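Local coordinates for protein aldehyde dehydrogenase 12 (Zea mays, PDB 6D97) that probably oxidises L-glutamate gamma-semialdehyde to glutamate with NAD+, the last step of proline catabolism in plants, at residues Ile62-Asn67 against Ile134-Pro139; Ala115-Met120 against His239-Pro244. All coordinates share one frame; numbering follows the deposited sequence.

Contact 1. Residues Ile62-Asn67 against Ile134-Pro139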
# COMPACT_ATOMS: atom_id res chain seq x y z
N ILE A 62 -14.41 -14.03 43.51
CA ILE A 62 -15.17 -13.01 42.79
C ILE A 62 -16.63 -13.19 43.16
O ILE A 62 -17.14 -14.32 43.19
CB ILE A 62 -14.96 -13.14 41.27
CG1 ILE A 62 -13.48 -13.05 40.91
CG2 ILE A 62 -15.79 -12.10 40.53
CD1 ILE A 62 -12.81 -11.77 41.38
N VAL A 63 -17.31 -12.09 43.45
CA VAL A 63 -18.73 -12.16 43.79
C VAL A 63 -19.57 -11.94 42.54
O VAL A 63 -19.18 -11.23 41.61
CB VAL A 63 -19.11 -11.16 44.90
CG1 VAL A 63 -18.48 -11.57 46.23
CG2 VAL A 63 -18.72 -9.74 44.51
N ASP A 64 -20.73 -12.59 42.53
CA ASP A 64 -21.71 -12.42 41.46
C ASP A 64 -22.22 -10.98 41.50
O ASP A 64 -22.78 -10.56 42.52
CB ASP A 64 -22.85 -13.42 41.64
CG ASP A 64 -23.86 -13.40 40.48
OD1 ASP A 64 -24.07 -12.35 39.85
OD2 ASP A 64 -24.45 -14.47 40.22
N PRO A 65 -22.07 -10.21 40.42
CA PRO A 65 -22.52 -8.81 40.45
C PRO A 65 -24.01 -8.63 40.67
O PRO A 65 -24.43 -7.51 40.98
CB PRO A 65 -22.10 -8.27 39.07
CG PRO A 65 -21.06 -9.23 38.58
CD PRO A 65 -21.46 -10.56 39.13
N LEU A 66 -24.81 -9.69 40.52
CA LEU A 66 -26.25 -9.57 40.68
C LEU A 66 -26.73 -9.92 42.08
O LEU A 66 -27.84 -9.52 42.45
CB LEU A 66 -26.99 -10.46 39.67
CG LEU A 66 -27.05 -10.03 38.20
CD1 LEU A 66 -27.89 -11.01 37.40
CD2 LEU A 66 -27.61 -8.63 38.07
N ASN A 67 -25.94 -10.66 42.86
CA ASN A 67 -26.41 -11.06 44.18
C ASN A 67 -25.34 -11.20 45.25
O ASN A 67 -25.70 -11.46 46.40
CB ASN A 67 -27.20 -12.38 44.06
CG ASN A 67 -26.38 -13.50 43.45
OD1 ASN A 67 -25.17 -13.58 43.65
ND2 ASN A 67 -27.04 -14.37 42.69
N ILE A 134 -20.12 -14.26 29.45
CA ILE A 134 -19.82 -12.84 29.52
C ILE A 134 -20.82 -12.13 30.42
O ILE A 134 -20.46 -11.31 31.27
CB ILE A 134 -19.80 -12.22 28.11
CG1 ILE A 134 -18.56 -12.66 27.34
CG2 ILE A 134 -19.89 -10.70 28.17
CD1 ILE A 134 -18.60 -12.30 25.87
N GLN A 135 -22.11 -12.45 30.24
CA GLN A 135 -23.17 -11.83 31.03
C GLN A 135 -22.99 -12.04 32.52
O GLN A 135 -23.30 -11.15 33.31
CB GLN A 135 -24.53 -12.38 30.60
CG GLN A 135 -25.17 -11.69 29.43
CD GLN A 135 -26.61 -12.12 29.24
OE1 GLN A 135 -26.88 -13.25 28.85
NE2 GLN A 135 -27.53 -11.21 29.52
N ARG A 136 -22.51 -13.22 32.93
CA ARG A 136 -22.44 -13.51 34.36
C ARG A 136 -21.37 -12.69 35.06
O ARG A 136 -21.52 -12.34 36.23
CB ARG A 136 -22.20 -15.00 34.59
CG ARG A 136 -23.30 -15.95 34.12
CD ARG A 136 -24.64 -15.68 34.79
NE ARG A 136 -24.54 -15.63 36.25
CZ ARG A 136 -24.58 -16.69 37.05
NH1 ARG A 136 -24.72 -17.91 36.54
NH2 ARG A 136 -24.48 -16.54 38.36
N VAL A 137 -20.28 -12.36 34.37
CA VAL A 137 -19.15 -11.68 35.00
C VAL A 137 -19.12 -10.19 34.67
O VAL A 137 -18.76 -9.39 35.53
CB VAL A 137 -17.82 -12.37 34.62
CG1 VAL A 137 -17.78 -13.75 35.22
CG2 VAL A 137 -17.67 -12.45 33.11
N SER A 138 -19.48 -9.81 33.45
CA SER A 138 -19.55 -8.41 33.04
C SER A 138 -20.99 -8.15 32.59
O SER A 138 -21.28 -8.17 31.39
CB SER A 138 -18.55 -8.09 31.93
OG SER A 138 -18.61 -6.73 31.56
N PRO A 139 -21.89 -7.88 33.53
CA PRO A 139 -23.33 -7.87 33.23
C PRO A 139 -23.70 -6.87 32.14
O PRO A 139 -23.37 -5.68 32.22
CB PRO A 139 -23.97 -7.52 34.58
CG PRO A 139 -22.97 -7.99 35.58
CD PRO A 139 -21.63 -7.70 34.97
O HOH W 1 -24.17 -12.84 37.16
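Asp64 follows strand 60-63 and faces the C-terminal end of helix 124-137, where Arg136 reaches back to meet it. The Asp64 carboxylate is used on both oxygens. OD2 forms a salt bridge with Arg136, with NH2 of Arg136 2.8 Å from OD2 of Asp64. The bond bends to an N-H...O angle of 150°. The acceptor lies close to the guanidinium plane, but the donor sits above the carboxylate plane, and the two planes are 38° apart. OD1 of Asp64 takes the backbone N of Leu66 at 2.8 Å, which makes an Asx turn and ties the carboxylate to its own loop. CG of Asp64 is anti to the backbone N (chi1 -174°), which brings the carboxylate nearer to Arg136.

A water completes the bridge. It donates to OD1 of Asp64 at 2.7 Å and to the carbonyl O of Arg136 at 2.9 Å. It accepts from NE of Arg136 at 3.0 Å. The Arg136 chain bends at chi2 and chi3, which turns the guanidinium back toward Asp64. NH1 of Arg136 donates to the carbonyls of Pro34 and Val37, which also hold the guanidinium in place.

Next to the polar group, Pro65 and Pro139 cross obliquely. CB of Pro65 lies 3.6 Å from CG of Pro139, and CD of Pro65 rests 3.4 Å from the carbonyl O of Arg136. The salt bridge and the water join the loop to the last turn of the helix. Asp64 is buried, and its charge is paired with the Arg136 guanidinium, while the Leu66 N-H and the water add neutral hydrogen bonds. This pairing would be expected to favour the ionised carboxylate.

Contact 2. Residues Ala115-Met120 against His239-Pro244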
# COMPACT_ATOMS: atom_id res chain seq x y z
N ALA A 115 -8.86 -20.35 11.59
CA ALA A 115 -9.98 -20.92 10.86
C ALA A 115 -10.77 -21.89 11.73
O ALA A 115 -12.00 -21.85 11.77
CB ALA A 115 -9.48 -21.62 9.59
N LYS A 116 -10.06 -22.77 12.44
CA LYS A 116 -10.72 -23.71 13.34
C LYS A 116 -11.45 -22.97 14.46
O LYS A 116 -12.58 -23.32 14.81
CB LYS A 116 -9.71 -24.69 13.92
CG LYS A 116 -9.26 -25.78 12.95
CD LYS A 116 -8.19 -26.65 13.58
CE LYS A 116 -6.93 -26.64 12.74
NZ LYS A 116 -5.72 -26.32 13.55
N ALA A 117 -10.82 -21.93 15.02
CA ALA A 117 -11.44 -21.17 16.10
C ALA A 117 -12.66 -20.40 15.61
O ALA A 117 -13.69 -20.36 16.29
CB ALA A 117 -10.43 -20.24 16.74
N ALA A 118 -12.56 -19.76 14.43
CA ALA A 118 -13.69 -19.02 13.89
C ALA A 118 -14.89 -19.94 13.65
O ALA A 118 -16.03 -19.54 13.88
CB ALA A 118 -13.29 -18.32 12.59
N HIS A 119 -14.64 -21.16 13.18
CA HIS A 119 -15.74 -22.09 12.96
C HIS A 119 -16.35 -22.54 14.28
O HIS A 119 -17.57 -22.75 14.37
CB HIS A 119 -15.27 -23.30 12.15
CG HIS A 119 -16.36 -24.28 11.83
ND1 HIS A 119 -16.44 -25.52 12.41
CD2 HIS A 119 -17.42 -24.18 10.99
CE1 HIS A 119 -17.50 -26.16 11.94
NE2 HIS A 119 -18.11 -25.37 11.08
N MET A 120 -15.52 -22.70 15.31
CA MET A 120 -16.03 -23.08 16.62
C MET A 120 -16.86 -21.96 17.22
O MET A 120 -17.99 -22.18 17.67
CB MET A 120 -14.87 -23.46 17.54
CG MET A 120 -14.42 -24.89 17.37
SD MET A 120 -15.68 -26.08 17.86
CE MET A 120 -15.67 -25.88 19.65
N HIS A 239 -6.60 -23.89 22.35
CA HIS A 239 -5.75 -25.07 22.43
C HIS A 239 -6.34 -26.23 21.63
O HIS A 239 -5.61 -26.94 20.93
CB HIS A 239 -5.53 -25.47 23.88
CG HIS A 239 -4.58 -24.59 24.62
ND1 HIS A 239 -4.73 -24.29 25.96
CD2 HIS A 239 -3.46 -23.95 24.22
CE1 HIS A 239 -3.74 -23.50 26.34
NE2 HIS A 239 -2.95 -23.28 25.31
N ASP A 240 -7.66 -26.43 21.73
CA ASP A 240 -8.31 -27.45 20.92
C ASP A 240 -8.21 -27.15 19.43
O ASP A 240 -8.30 -28.08 18.62
CB ASP A 240 -9.78 -27.58 21.32
CG ASP A 240 -9.96 -28.32 22.62
OD1 ASP A 240 -8.95 -28.81 23.17
OD2 ASP A 240 -11.11 -28.43 23.10
N CYS A 241 -8.03 -25.89 19.05
CA CYS A 241 -7.90 -25.51 17.65
C CYS A 241 -6.46 -25.48 17.18
O CYS A 241 -6.21 -25.16 16.01
CB CYS A 241 -8.56 -24.15 17.41
SG CYS A 241 -10.35 -24.15 17.61
N GLY A 242 -5.50 -25.80 18.05
CA GLY A 242 -4.12 -25.96 17.64
C GLY A 242 -3.16 -24.92 18.18
O GLY A 242 -1.98 -24.97 17.81
N LEU A 243 -3.61 -23.99 19.01
CA LEU A 243 -2.70 -23.04 19.65
C LEU A 243 -1.67 -23.80 20.47
O LEU A 243 -2.05 -24.53 21.40
CB LEU A 243 -3.47 -22.07 20.55
CG LEU A 243 -2.60 -21.26 21.52
CD1 LEU A 243 -1.74 -20.25 20.79
CD2 LEU A 243 -3.47 -20.58 22.57
N PRO A 244 -0.38 -23.68 20.17
CA PRO A 244 0.63 -24.46 20.90
C PRO A 244 0.68 -24.09 22.37
O PRO A 244 0.57 -22.92 22.74
CB PRO A 244 1.93 -24.11 20.18
CG PRO A 244 1.51 -23.67 18.83
CD PRO A 244 0.21 -22.96 19.03
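A Schellman motif ends helix 229-240, and the turn it makes packs against helix 105-121 in the part of the chain that carries the Rossmann-type NAD-binding sheet. Gly242 has a positive phi of 113° at this turn, where a CB would collide with the carbonyl O of Cys241, so glycine suits the position.

Lys116 runs along the turn. Its CB touches CB of Cys241 at 3.7 Å and also lies beside the sulfur. CG stands anti to the carbonyl carbon of Lys116, and chi2 of 176° keeps the chain extended as far as CD. The chain then bends at chi3 and chi4. CD passes 3.5 Å from the carbonyl O of Cys241, and CE runs alongside the same oxygen. NZ ends 2.8 Å from that O of Cys241 in a hydrogen bond. The ammonium comes from above the carbonyl plane, 40° out of it, so the bond is not aimed at a lone pair. The Lys116 charge thus meets a carbonyl at the C-terminal end of the helix, where the helix dipole would be expected to favour it.

Cys241 is buried and points toward helix 105-121. Its SG fits beside Ala117, with CB of Lys116 also near it. CB of Ala117 is 4.0 Å from SG of Cys241, and CG of Met120 is 4.1 Å from that sulfur. Ala117 also meets Leu237 and Leu238 of helix 229-240. On the same helix as Ala117, His119 stacks on His119 of the second subunit, so helix 105-121 also reaches a subunit interface. The nearest approach of the sulfur is to the backbone, with SG of Cys241 3.4 Å from N of Ala117.

Contacts 1 and 2 do not touch. Their centres are 27 Å apart and their nearest atoms about 13 Å apart. They are joined through consecutive helices: 105-121 serves contact 2 and 124-137 serves contact 1. Helix 229-240 links them too, because its end belongs to contact 2 while its Ile229 and Val230 touch Val137 of contact 1. In contact 1 the side chain of Pro139 is about 12 Å from the bound NAD, and that of Val137 about 11 Å from the side chain of Thr196, which binds NAD. Contact 2 is remote from the known binding residues.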